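Succinate-semialdehyde dehydrogenase (Synechococcus sp., PDB 4ITA) probably oxidises succinic semialdehyde to succinate with NADP+ as cofactor, in the manner of the aldehyde dehydrogenase family. Local coordinates at residues K20-A25 with L185-S190; Q102-E107 with V118-L123; N260-I265 with G304-E309. All coordinates share one frame; numbering follows the deposited sequence.

Overall arrangement
The three contacts are well separated, and two of them touch the same NADPH. Contact 1 meets the adenine end of the cofactor through Ala189, and contact 3 carries Cys264, which is covalently joined to the nicotinamide ring; their centres are 25 Å apart and their nearest atoms about 13 Å. Contact 2 lies along the chain inside the loop that contact 1 closes. The centres of contacts 1 and 2 are 34 Å apart. The centres of contacts 2 and 3 are 38 Å apart, on opposite sides of the chain's centre. Contact 2 borders the second subunit, whereas no other protein chain touches the segments of contacts 1 and 3.

Contact 1: residues K20-A25 with L185-S190; sequences KALTPA and LLIGAS. With NDP (NADPH dihydro-nicotinamide-adenine-dinucleotide phosphate), chain C; EDO (1,2-ethanediol), chain H.
Leu186, the centre of an inverse gamma turn, offers its carbonyl oxygen to two successive residues of 20-25. Leu22 N donates to Leu186 O over 3.0 Å with an N-H...O angle of 162°, the donor lying nearly along the C=O axis. Ala21 CA reaches the same Leu186 O at 3.3 Å in a CA-H...O contact. Within the turn, Ile187 N makes a weak bond to Leu185 O.

Next to this bond the side chain of Leu22 carries the apolar part of the contact. Its CB lies 3.8 Å from Ile187 CG2, and Leu22 CD1 meets that methyl as well at 4.0 Å. Ile187 places CG1 between its backbone N and carbonyl carbon (chi1 64°), which leaves CG2 as the branch turned to Leu22. Leu22 and Leu185 cross at about a right angle, with Leu22 CD1 4.1 Å from Leu185 CD2. Ile27 and Lys30 of helix 24-41 also pack on Leu22.

The loop 185-190 follows strand 182-185 of the Rossmann-type cofactor-binding domain, a strand parallel to 152-156, and leads into helix 192-197. Its far end reaches the cofactor: Ala189 CB lies 3.6 Å from C5A of the NADPH adenine. Lys156 NZ bonds both Ile187 O and NADPH, tying the turn to the pocket.

Thr23 is the N-cap of helix 24-41; its side chain caps a backbone N in the first turn, while Glu26 OE1 accepts from Thr23 N. Gln191 bridges the two segments, its NE2 bonding Leu22 O and its OE1 accepting from Gly188 N. A 1,2-ethanediol molecule, probably from the crystallisation liquor, has its O2 2.9 Å from Ser190 OG in a hydrogen bond and its O1 beside the Pro24 ring.

Contact 2: residues Q102-E107 with V118-L123; sequences QFLANE and VCYQPL
Tyr120 leans its side chain across Leu104, Ala105 and Glu107, touching each in turn from CB to OH. The bond from CA to CB of Tyr120 heads for 102-107, and chi1 of -60° sets CG anti to the carbonyl carbon. Its CB rests 3.7 Å from Leu104 CD2, the two side chains crossing at a slant. Next along the ring, Tyr120 CD2 comes 3.4 Å from Leu104 O. Tyr120 CE2 then meets Ala105 O at 3.6 Å, the oxygen lying at the ring edge and in its plane. At the tip, Tyr120 OH donates to Glu107 OE1, also in the ring plane; the 2.4 Å separation of Tyr120 OH and Glu107 OE1 is very short, and its exact value is doubtful. The carboxylate stands 83° to the ring. Glu107 OE2 forms a salt bridge with Arg445, which also makes a cation-pi contact with Tyr120, so one arginine serves both partners.

Beside the backbone of Tyr120 a water binds three groups, donating to Leu104 O and to Asn106 OD1 and accepting from Tyr120 N. Asn106 OD1 also lies 3.2 Å from Cys119 CB, while Asn106 ND2 bonds Tyr108 OH. Glu107 and Val118 close the pairing by two backbone bonds: Glu107 N to Val118 O and Val118 N to Glu107 O, each 2.9 Å.

This antiparallel hydrogen-bonded pair belongs to the hairpin of strands 107-108 and 115-129. Strand 448-455 flanks the long strand, and Gln121 and Val118 reach the second subunit, consistent with the oligomerisation region of aldehyde dehydrogenases.

Contact 3: residues N260-I265 with G304-E309; sequences NGQSCI and GPLATE. With NDP (NADPH dihydro-nicotinamide-adenine-dinucleotide phosphate), chain C.
Asn260 and Gln262 each use a side-chain oxygen to take a backbone N-H of 304-309. Gly304 N donates to Asn260 OD1 over 2.8 Å, approaching from 52° above the amide plane. Ala307 N reaches Gln262 OE1 at 2.9 Å, in the amide plane and on a lone pair. Gln262 CG stands anti to the carbonyl carbon (chi1 -58°) and the chain runs on extended, its OE1 also 3.4 Å from Leu306 CA. Leu306 packs its CD2 3.5 Å from Asn260 O.

A water joins the two amides, accepting from Asn260 ND2 and from Gln262 NE2 and donating to Pro305 O, which lies 2.6 Å from the water oxygen. Asn260 ND2 has a further partner in Gly76 O. An alanine in place of Asn260 would probably leave Gly304 N without its acceptor and Gly76 O without this donor, and deprive the water of one of its three partners.

Two residues beyond Gln262, Cys264 SG is covalently bonded to NADPH C4N at 1.9 Å. Such an adduct on what is probably the nucleophilic cysteine, as in other aldehyde dehydrogenases, is consistent with the cofactor shielding it from oxidation. Ser263 OG accepts from Ile265 N in an ST turn around this cysteine, and Asn133 ND2 bonds Gln262 O.

The loop 260-265 joins helix 245-257 to strand 267-273. The opposing loop ends at Thr308, the N-cap of helix 309-325, whose Ile311 and Ile315 pack on Leu306.

Contact 1: residues K20-A25 with L185-S190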
loop_
_atom_site.group_PDB
_atom_site.type_symbol
_atom_site.label_atom_id
_atom_site.label_comp_id
_atom_site.label_asym_id
_atom_site.label_seq_id
_atom_site.Cartn_x
_atom_site.Cartn_y
_atom_site.Cartn_z
ATOM N N LYS A 20 6.643 33.460 -3.621
ATOM C CA LYS A 20 5.779 33.254 -4.768
ATOM C C LYS A 20 5.589 31.754 -4.972
ATOM O O LYS A 20 6.555 30.993 -4.972
ATOM C CB LYS A 20 6.417 33.876 -6.016
ATOM C CG LYS A 20 5.486 34.048 -7.211
ATOM C CD LYS A 20 6.186 34.800 -8.350
ATOM C CE LYS A 20 5.227 35.136 -9.485
ATOM N NZ LYS A 20 4.670 33.912 -10.134
ATOM N N ALA A 21 4.344 31.331 -5.124
ATOM C CA ALA A 21 4.061 29.943 -5.449
ATOM C C ALA A 21 4.464 29.667 -6.887
ATOM O O ALA A 21 4.396 30.551 -7.745
ATOM C CB ALA A 21 2.589 29.640 -5.248
ATOM N N LEU A 22 4.883 28.441 -7.158
ATOM C CA LEU A 22 5.159 28.031 -8.530
ATOM C C LEU A 22 3.886 28.048 -9.355
ATOM O O LEU A 22 2.797 27.781 -8.844
ATOM C CB LEU A 22 5.708 26.609 -8.560
ATOM C CG LEU A 22 7.024 26.335 -7.842
ATOM C CD1 LEU A 22 7.399 24.879 -8.053
ATOM C CD2 LEU A 22 8.135 27.279 -8.315
ATOM N N THR A 23 4.018 28.348 -10.639
ATOM C CA THR A 23 2.906 28.176 -11.564
ATOM C C THR A 23 2.831 26.723 -12.032
ATOM O O THR A 23 3.804 25.972 -11.909
ATOM C CB THR A 23 3.088 29.047 -12.810
ATOM O OG1 THR A 23 4.243 28.585 -13.523
ATOM C CG2 THR A 23 3.253 30.520 -12.437
ATOM N N PRO A 24 1.685 26.312 -12.588
ATOM C CA PRO A 24 1.613 24.984 -13.204
ATOM C C PRO A 24 2.716 24.698 -14.232
ATOM O O PRO A 24 3.226 23.574 -14.269
ATOM C CB PRO A 24 0.231 24.989 -13.859
ATOM C CG PRO A 24 -0.579 25.819 -12.929
ATOM C CD PRO A 24 0.347 26.918 -12.444
ATOM N N ALA A 25 3.091 25.684 -15.041
ATOM C CA ALA A 25 4.179 25.484 -15.994
ATOM C C ALA A 25 5.511 25.224 -15.280
ATOM O O ALA A 25 6.309 24.378 -15.708
ATOM C CB ALA A 25 4.296 26.683 -16.930
ATOM N N LEU A 185 8.973 21.956 -3.820
ATOM C CA LEU A 185 7.957 22.691 -4.570
ATOM C C LEU A 185 7.274 23.670 -3.644
ATOM O O LEU A 185 6.542 23.266 -2.731
ATOM C CB LEU A 185 6.916 21.738 -5.168
ATOM C CG LEU A 185 7.441 20.554 -5.982
ATOM C CD1 LEU A 185 6.276 19.731 -6.510
ATOM C CD2 LEU A 185 8.327 21.014 -7.131
ATOM N N LEU A 186 7.501 24.961 -3.870
ATOM C CA LEU A 186 6.791 25.991 -3.115
ATOM C C LEU A 186 5.410 26.147 -3.727
ATOM O O LEU A 186 5.191 26.990 -4.594
ATOM C CB LEU A 186 7.560 27.316 -3.126
ATOM C CG LEU A 186 8.906 27.293 -2.390
ATOM C CD1 LEU A 186 9.506 28.707 -2.371
ATOM C CD2 LEU A 186 8.780 26.733 -0.982
ATOM N N ILE A 187 4.492 25.284 -3.304
ATOM C CA ILE A 187 3.142 25.252 -3.854
ATOM C C ILE A 187 2.119 25.042 -2.754
ATOM O O ILE A 187 2.442 24.498 -1.690
ATOM C CB ILE A 187 2.977 24.142 -4.928
ATOM C CG1 ILE A 187 3.159 22.738 -4.328
ATOM C CG2 ILE A 187 3.918 24.387 -6.111
ATOM C CD1 ILE A 187 2.919 21.600 -5.325
ATOM N N GLY A 188 0.892 25.475 -3.017
ATOM C CA GLY A 188 -0.192 25.327 -2.066
ATOM C C GLY A 188 -0.913 24.006 -2.225
ATOM O O GLY A 188 -0.667 23.243 -3.167
ATOM N N ALA A 189 -1.838 23.746 -1.306
ATOM C CA ALA A 189 -2.582 22.494 -1.314
ATOM C C ALA A 189 -3.347 22.262 -2.617
ATOM O O ALA A 189 -3.431 21.128 -3.101
ATOM C CB ALA A 189 -3.530 22.426 -0.108
ATOM N N SER A 190 -3.889 23.332 -3.201
ATOM C CA SER A 190 -4.669 23.212 -4.439
ATOM C C SER A 190 -3.837 22.776 -5.643
ATOM O O SER A 190 -4.384 22.377 -6.672
ATOM C CB SER A 190 -5.378 24.528 -4.771
ATOM O OG SER A 190 -4.438 25.537 -5.112
HETATM P PA NDP C . -2.590 19.462 7.331
HETATM O O1A NDP C . -3.150 18.149 6.864
HETATM O O2A NDP C . -3.465 20.685 7.351
HETATM O O5B NDP C . -1.313 19.811 6.434
HETATM C C5B NDP C . -0.278 18.855 6.175
HETATM C C4B NDP C . 0.245 18.997 4.748
HETATM O O4B NDP C . -0.804 18.661 3.836
HETATM C C3B NDP C . 0.650 20.421 4.386
HETATM O O3B NDP C . 1.711 20.366 3.423
HETATM C C2B NDP C . -0.600 20.968 3.725
HETATM O O2B NDP C . -0.348 22.040 2.826
HETATM C C1B NDP C . -1.022 19.755 2.943
HETATM N N9A NDP C . -2.447 19.705 2.583
HETATM C C8A NDP C . -3.511 20.098 3.311
HETATM N N7A NDP C . -4.657 19.846 2.635
HETATM C C5A NDP C . -4.321 19.263 1.474
HETATM C C6A NDP C . -5.023 18.739 0.291
HETATM N N6A NDP C . -6.369 18.786 0.232
HETATM N N1A NDP C . -4.273 18.221 -0.700
HETATM C C2A NDP C . -2.936 18.164 -0.646
HETATM N N3A NDP C . -2.226 18.627 0.393
HETATM C C4A NDP C . -2.864 19.170 1.450
HETATM O O3 NDP C . -1.968 19.110 8.792
HETATM P PN NDP C . -1.808 19.953 10.171
HETATM O O1N NDP C . -3.038 20.782 10.466
HETATM O O2N NDP C . -0.444 20.586 10.149
HETATM O O5D NDP C . -1.778 18.753 11.245
HETATM C C5D NDP C . -0.703 17.825 11.260
HETATM C C4D NDP C . -1.250 16.409 11.297
HETATM O O4D NDP C . -0.225 15.483 10.908
HETATM C C3D NDP C . -1.698 15.981 12.680
HETATM O O3D NDP C . -2.933 15.262 12.598
HETATM C C2D NDP C . -0.537 15.109 13.118
HETATM O O2D NDP C . -0.946 14.209 14.148
HETATM C C1D NDP C . -0.189 14.390 11.830
HETATM N N1N NDP C . 1.156 13.806 11.928
HETATM C C2N NDP C . 1.372 12.536 11.545
HETATM C C3N NDP C . 2.468 11.835 12.047
HETATM C C7N NDP C . 2.760 10.427 11.620
HETATM O O7N NDP C . 3.917 10.138 11.319
HETATM N N7N NDP C . 1.779 9.530 11.580
HETATM C C4N NDP C . 3.398 12.467 13.055
HETATM C C5N NDP C . 3.310 13.919 12.960
HETATM C C6N NDP C . 2.191 14.530 12.401
HETATM P P2B NDP C . -0.621 23.568 3.240
HETATM O O1X NDP C . -0.235 24.303 1.989
HETATM O O2X NDP C . -2.095 23.676 3.556
HETATM O O3X NDP C . 0.260 23.905 4.404
HETATM C C1 EDO H . -2.672 26.134 -10.009
HETATM O O1 EDO H . -1.463 25.472 -9.609
HETATM C C2 EDO H . -3.827 25.658 -9.140
HETATM O O2 EDO H . -3.703 26.193 -7.817
#

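Contact 2: residues Q102-E107 with V118-L123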
loop_
_atom_site.group_PDB
_atom_site.type_symbol
_atom_site.label_atom_id
_atom_site.label_comp_id
_atom_site.label_asym_id
_atom_site.label_seq_id
_atom_site.Cartn_x
_atom_site.Cartn_y
_atom_site.Cartn_z
ATOM N N GLN A 102 21.774 -3.546 1.840
ATOM C CA GLN A 102 21.427 -4.871 2.346
ATOM C C GLN A 102 19.924 -5.081 2.311
ATOM O O GLN A 102 19.445 -6.157 1.953
ATOM C CB GLN A 102 21.928 -5.042 3.782
ATOM C CG GLN A 102 23.438 -4.859 3.947
ATOM C CD GLN A 102 23.834 -3.446 4.349
ATOM O OE1 GLN A 102 23.590 -2.488 3.617
ATOM N NE2 GLN A 102 24.446 -3.308 5.520
ATOM N N PHE A 103 19.183 -4.044 2.683
ATOM C CA PHE A 103 17.726 -4.099 2.717
ATOM C C PHE A 103 17.116 -4.283 1.332
ATOM O O PHE A 103 15.978 -4.725 1.220
ATOM C CB PHE A 103 17.169 -2.823 3.348
ATOM C CG PHE A 103 17.286 -2.767 4.852
ATOM C CD1 PHE A 103 17.840 -3.810 5.589
ATOM C CD2 PHE A 103 16.822 -1.649 5.532
ATOM C CE1 PHE A 103 17.924 -3.726 6.984
ATOM C CE2 PHE A 103 16.895 -1.565 6.908
ATOM C CZ PHE A 103 17.449 -2.600 7.636
ATOM N N LEU A 104 17.860 -3.931 0.288
ATOM C CA LEU A 104 17.367 -4.027 -1.084
ATOM C C LEU A 104 18.015 -5.151 -1.895
ATOM O O LEU A 104 17.772 -5.268 -3.099
ATOM C CB LEU A 104 17.538 -2.686 -1.804
ATOM C CG LEU A 104 16.675 -1.538 -1.276
ATOM C CD1 LEU A 104 17.046 -0.231 -1.962
ATOM C CD2 LEU A 104 15.189 -1.839 -1.491
ATOM N N ALA A 105 18.834 -5.971 -1.241
ATOM C CA ALA A 105 19.506 -7.084 -1.915
ATOM C C ALA A 105 18.519 -8.127 -2.441
ATOM O O ALA A 105 17.427 -8.300 -1.890
ATOM C CB ALA A 105 20.502 -7.738 -0.974
ATOM N N ASN A 106 18.913 -8.818 -3.512
ATOM C CA ASN A 106 18.093 -9.897 -4.060
ATOM C C ASN A 106 17.743 -10.917 -2.989
ATOM O O ASN A 106 18.587 -11.278 -2.167
ATOM C CB ASN A 106 18.833 -10.640 -5.168
ATOM C CG ASN A 106 19.114 -9.784 -6.380
ATOM O OD1 ASN A 106 18.586 -8.679 -6.536
ATOM N ND2 ASN A 106 19.953 -10.305 -7.268
ATOM N N GLU A 107 16.506 -11.393 -3.013
ATOM C CA GLU A 107 16.092 -12.465 -2.115
ATOM C C GLU A 107 15.749 -13.692 -2.947
ATOM O O GLU A 107 14.799 -13.674 -3.729
ATOM C CB GLU A 107 14.918 -12.019 -1.241
ATOM C CG GLU A 107 15.316 -10.897 -0.277
ATOM C CD GLU A 107 14.153 -10.288 0.491
ATOM O OE1 GLU A 107 13.028 -10.244 -0.044
ATOM O OE2 GLU A 107 14.379 -9.840 1.634
ATOM N N VAL A 118 13.528 -12.285 -5.940
ATOM C CA VAL A 118 12.937 -10.963 -6.019
ATOM C C VAL A 118 14.071 -9.950 -5.935
ATOM O O VAL A 118 14.959 -10.070 -5.076
ATOM C CB VAL A 118 11.931 -10.727 -4.874
ATOM C CG1 VAL A 118 11.364 -9.312 -4.931
ATOM C CG2 VAL A 118 10.801 -11.762 -4.930
ATOM N N CYS A 119 14.065 -8.978 -6.840
ATOM C CA CYS A 119 14.983 -7.847 -6.742
ATOM C C CYS A 119 14.159 -6.591 -6.533
ATOM O O CYS A 119 12.933 -6.617 -6.680
ATOM C CB CYS A 119 15.900 -7.744 -7.966
ATOM S SG CYS A 119 15.085 -7.405 -9.524
ATOM N N TYR A 120 14.823 -5.506 -6.161
ATOM C CA TYR A 120 14.121 -4.305 -5.748
ATOM C C TYR A 120 14.649 -3.132 -6.543
ATOM O O TYR A 120 15.841 -2.854 -6.533
ATOM C CB TYR A 120 14.266 -4.100 -4.236
ATOM C CG TYR A 120 13.689 -5.264 -3.463
ATOM C CD1 TYR A 120 12.325 -5.338 -3.199
ATOM C CD2 TYR A 120 14.500 -6.315 -3.036
ATOM C CE1 TYR A 120 11.789 -6.415 -2.513
ATOM C CE2 TYR A 120 13.967 -7.399 -2.357
ATOM C CZ TYR A 120 12.612 -7.445 -2.103
ATOM O OH TYR A 120 12.079 -8.525 -1.421
ATOM N N GLN A 121 13.758 -2.470 -7.266
ATOM C CA GLN A 121 14.145 -1.374 -8.143
ATOM C C GLN A 121 13.253 -0.167 -7.872
ATOM O O GLN A 121 12.085 -0.315 -7.522
ATOM C CB GLN A 121 14.018 -1.817 -9.597
ATOM C CG GLN A 121 14.970 -2.950 -9.970
ATOM C CD GLN A 121 14.938 -3.247 -11.452
ATOM O OE1 GLN A 121 13.871 -3.407 -12.037
ATOM N NE2 GLN A 121 16.108 -3.277 -12.077
ATOM N N PRO A 122 13.790 1.044 -8.024
ATOM C CA PRO A 122 13.011 2.252 -7.742
ATOM C C PRO A 122 11.844 2.432 -8.719
ATOM O O PRO A 122 11.894 1.978 -9.870
ATOM C CB PRO A 122 14.041 3.369 -7.919
ATOM C CG PRO A 122 15.018 2.809 -8.903
ATOM C CD PRO A 122 15.139 1.362 -8.505
ATOM N N LEU A 123 10.796 3.094 -8.255
ATOM C CA LEU A 123 9.634 3.376 -9.090
ATOM C C LEU A 123 9.818 4.588 -10.001
ATOM O O LEU A 123 9.339 4.593 -11.130
ATOM C CB LEU A 123 8.390 3.579 -8.223
ATOM C CG LEU A 123 7.878 2.365 -7.453
ATOM C CD1 LEU A 123 6.702 2.790 -6.599
ATOM C CD2 LEU A 123 7.500 1.234 -8.392
HETATM O O HOH W 1 17.671 -6.260 -5.583
#

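Contact 3: residues N260-I265 with G304-E309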
loop_
_atom_site.group_PDB
_atom_site.type_symbol
_atom_site.label_atom_id
_atom_site.label_comp_id
_atom_site.label_asym_id
_atom_site.label_seq_id
_atom_site.Cartn_x
_atom_site.Cartn_y
_atom_site.Cartn_z
ATOM N N ASN A 260 5.424 21.484 21.864
ATOM C CA ASN A 260 4.266 22.301 22.244
ATOM C C ASN A 260 2.945 21.546 22.088
ATOM O O ASN A 260 1.903 22.130 21.785
ATOM C CB ASN A 260 4.264 23.631 21.474
ATOM C CG ASN A 260 5.595 24.355 21.576
ATOM O OD1 ASN A 260 6.278 24.262 22.595
ATOM N ND2 ASN A 260 5.981 25.060 20.517
ATOM N N GLY A 261 3.020 20.236 22.299
ATOM C CA GLY A 261 1.872 19.358 22.195
ATOM C C GLY A 261 1.569 18.874 20.793
ATOM O O GLY A 261 0.720 18.005 20.612
ATOM N N GLN A 262 2.253 19.435 19.797
ATOM C CA GLN A 262 1.906 19.195 18.397
ATOM C C GLN A 262 2.625 17.986 17.820
ATOM O O GLN A 262 3.472 18.093 16.927
ATOM C CB GLN A 262 2.182 20.454 17.574
ATOM C CG GLN A 262 1.403 21.663 18.094
ATOM C CD GLN A 262 2.019 22.989 17.708
ATOM O OE1 GLN A 262 1.321 23.899 17.253
ATOM N NE2 GLN A 262 3.333 23.113 17.895
ATOM N N SER A 263 2.293 16.817 18.353
ATOM C CA SER A 263 2.854 15.578 17.844
ATOM C C SER A 263 1.770 14.555 17.649
ATOM O O SER A 263 0.864 14.408 18.476
ATOM C CB SER A 263 3.900 15.005 18.788
ATOM O OG SER A 263 4.335 13.747 18.284
ATOM N N CYS A 264 1.872 13.820 16.557
ATOM C CA CYS A 264 0.951 12.742 16.266
ATOM C C CYS A 264 0.965 11.641 17.331
ATOM O O CYS A 264 -0.045 10.976 17.538
ATOM C CB CYS A 264 1.283 12.155 14.893
ATOM S SG CYS A 264 3.009 11.618 14.712
ATOM N N ILE A 265 2.115 11.451 17.978
ATOM C CA ILE A 265 2.274 10.428 19.014
ATOM C C ILE A 265 2.431 11.042 20.402
ATOM O O ILE A 265 2.993 10.417 21.305
ATOM C CB ILE A 265 3.468 9.468 18.736
ATOM C CG1 ILE A 265 4.743 10.260 18.425
ATOM C CG2 ILE A 265 3.138 8.494 17.603
ATOM C CD1 ILE A 265 6.013 9.410 18.322
ATOM N N GLY A 304 6.783 26.730 23.818
ATOM C CA GLY A 304 6.669 27.891 22.947
ATOM C C GLY A 304 5.233 28.071 22.482
ATOM O O GLY A 304 4.326 27.396 22.967
ATOM N N PRO A 305 5.014 28.974 21.521
ATOM C CA PRO A 305 3.670 29.188 20.986
ATOM C C PRO A 305 3.257 28.017 20.098
ATOM O O PRO A 305 4.125 27.307 19.586
ATOM C CB PRO A 305 3.847 30.439 20.114
ATOM C CG PRO A 305 5.268 30.318 19.616
ATOM C CD PRO A 305 6.039 29.732 20.777
ATOM N N LEU A 306 1.958 27.823 19.917
ATOM C CA LEU A 306 1.476 26.930 18.872
ATOM C C LEU A 306 1.879 27.503 17.515
ATOM O O LEU A 306 2.163 28.697 17.396
ATOM C CB LEU A 306 -0.039 26.770 18.966
ATOM C CG LEU A 306 -0.524 26.205 20.302
ATOM C CD1 LEU A 306 -2.038 26.137 20.310
ATOM C CD2 LEU A 306 0.083 24.827 20.566
ATOM N N ALA A 307 1.892 26.672 16.485
ATOM C CA ALA A 307 2.533 27.084 15.237
ATOM C C ALA A 307 1.763 28.130 14.449
ATOM O O ALA A 307 2.364 28.914 13.717
ATOM C CB ALA A 307 2.812 25.895 14.364
ATOM N N THR A 308 0.436 28.120 14.548
ATOM C CA THR A 308 -0.386 29.008 13.726
ATOM C C THR A 308 -1.574 29.549 14.502
ATOM O O THR A 308 -1.989 28.973 15.509
ATOM C CB THR A 308 -0.950 28.299 12.464
ATOM O OG1 THR A 308 -2.021 27.427 12.839
ATOM C CG2 THR A 308 0.127 27.506 11.712
ATOM N N GLU A 309 -2.139 30.653 14.027
ATOM C CA GLU A 309 -3.342 31.193 14.657
ATOM C C GLU A 309 -4.515 30.221 14.533
ATOM O O GLU A 309 -5.353 30.131 15.433
ATOM C CB GLU A 309 -3.703 32.562 14.074
ATOM C CG GLU A 309 -4.868 33.250 14.797
ATOM C CD GLU A 309 -4.850 34.766 14.660
ATOM O OE1 GLU A 309 -3.939 35.297 13.992
ATOM O OE2 GLU A 309 -5.742 35.424 15.233
HETATM P PA NDP C . -2.590 19.462 7.331
HETATM O O1A NDP C . -3.150 18.149 6.864
HETATM O O2A NDP C . -3.465 20.685 7.351
HETATM O O5B NDP C . -1.313 19.811 6.434
HETATM C C5B NDP C . -0.278 18.855 6.175
HETATM C C4B NDP C . 0.245 18.997 4.748
HETATM O O4B NDP C . -0.804 18.661 3.836
HETATM C C3B NDP C . 0.650 20.421 4.386
HETATM O O3B NDP C . 1.711 20.366 3.423
HETATM C C2B NDP C . -0.600 20.968 3.725
HETATM O O2B NDP C . -0.348 22.040 2.826
HETATM C C1B NDP C . -1.022 19.755 2.943
HETATM N N9A NDP C . -2.447 19.705 2.583
HETATM C C8A NDP C . -3.511 20.098 3.311
HETATM N N7A NDP C . -4.657 19.846 2.635
HETATM C C5A NDP C . -4.321 19.263 1.474
HETATM C C6A NDP C . -5.023 18.739 0.291
HETATM N N6A NDP C . -6.369 18.786 0.232
HETATM N N1A NDP C . -4.273 18.221 -0.700
HETATM C C2A NDP C . -2.936 18.164 -0.646
HETATM N N3A NDP C . -2.226 18.627 0.393
HETATM C C4A NDP C . -2.864 19.170 1.450
HETATM O O3 NDP C . -1.968 19.110 8.792
HETATM P PN NDP C . -1.808 19.953 10.171
HETATM O O1N NDP C . -3.038 20.782 10.466
HETATM O O2N NDP C . -0.444 20.586 10.149
HETATM O O5D NDP C . -1.778 18.753 11.245
HETATM C C5D NDP C . -0.703 17.825 11.260
HETATM C C4D NDP C . -1.250 16.409 11.297
HETATM O O4D NDP C . -0.225 15.483 10.908
HETATM C C3D NDP C . -1.698 15.981 12.680
HETATM O O3D NDP C . -2.933 15.262 12.598
HETATM C C2D NDP C . -0.537 15.109 13.118
HETATM O O2D NDP C . -0.946 14.209 14.148
HETATM C C1D NDP C . -0.189 14.390 11.830
HETATM N N1N NDP C . 1.156 13.806 11.928
HETATM C C2N NDP C . 1.372 12.536 11.545
HETATM C C3N NDP C . 2.468 11.835 12.047
HETATM C C7N NDP C . 2.760 10.427 11.620
HETATM O O7N NDP C . 3.917 10.138 11.319
HETATM N N7N NDP C . 1.779 9.530 11.580
HETATM C C4N NDP C . 3.398 12.467 13.055
HETATM C C5N NDP C . 3.310 13.919 12.960
HETATM C C6N NDP C . 2.191 14.530 12.401
HETATM P P2B NDP C . -0.621 23.568 3.240
HETATM O O1X NDP C . -0.235 24.303 1.989
HETATM O O2X NDP C . -2.095 23.676 3.556
HETATM O O3X NDP C . 0.260 23.905 4.404
HETATM O O HOH W 2 4.907 25.434 17.896
#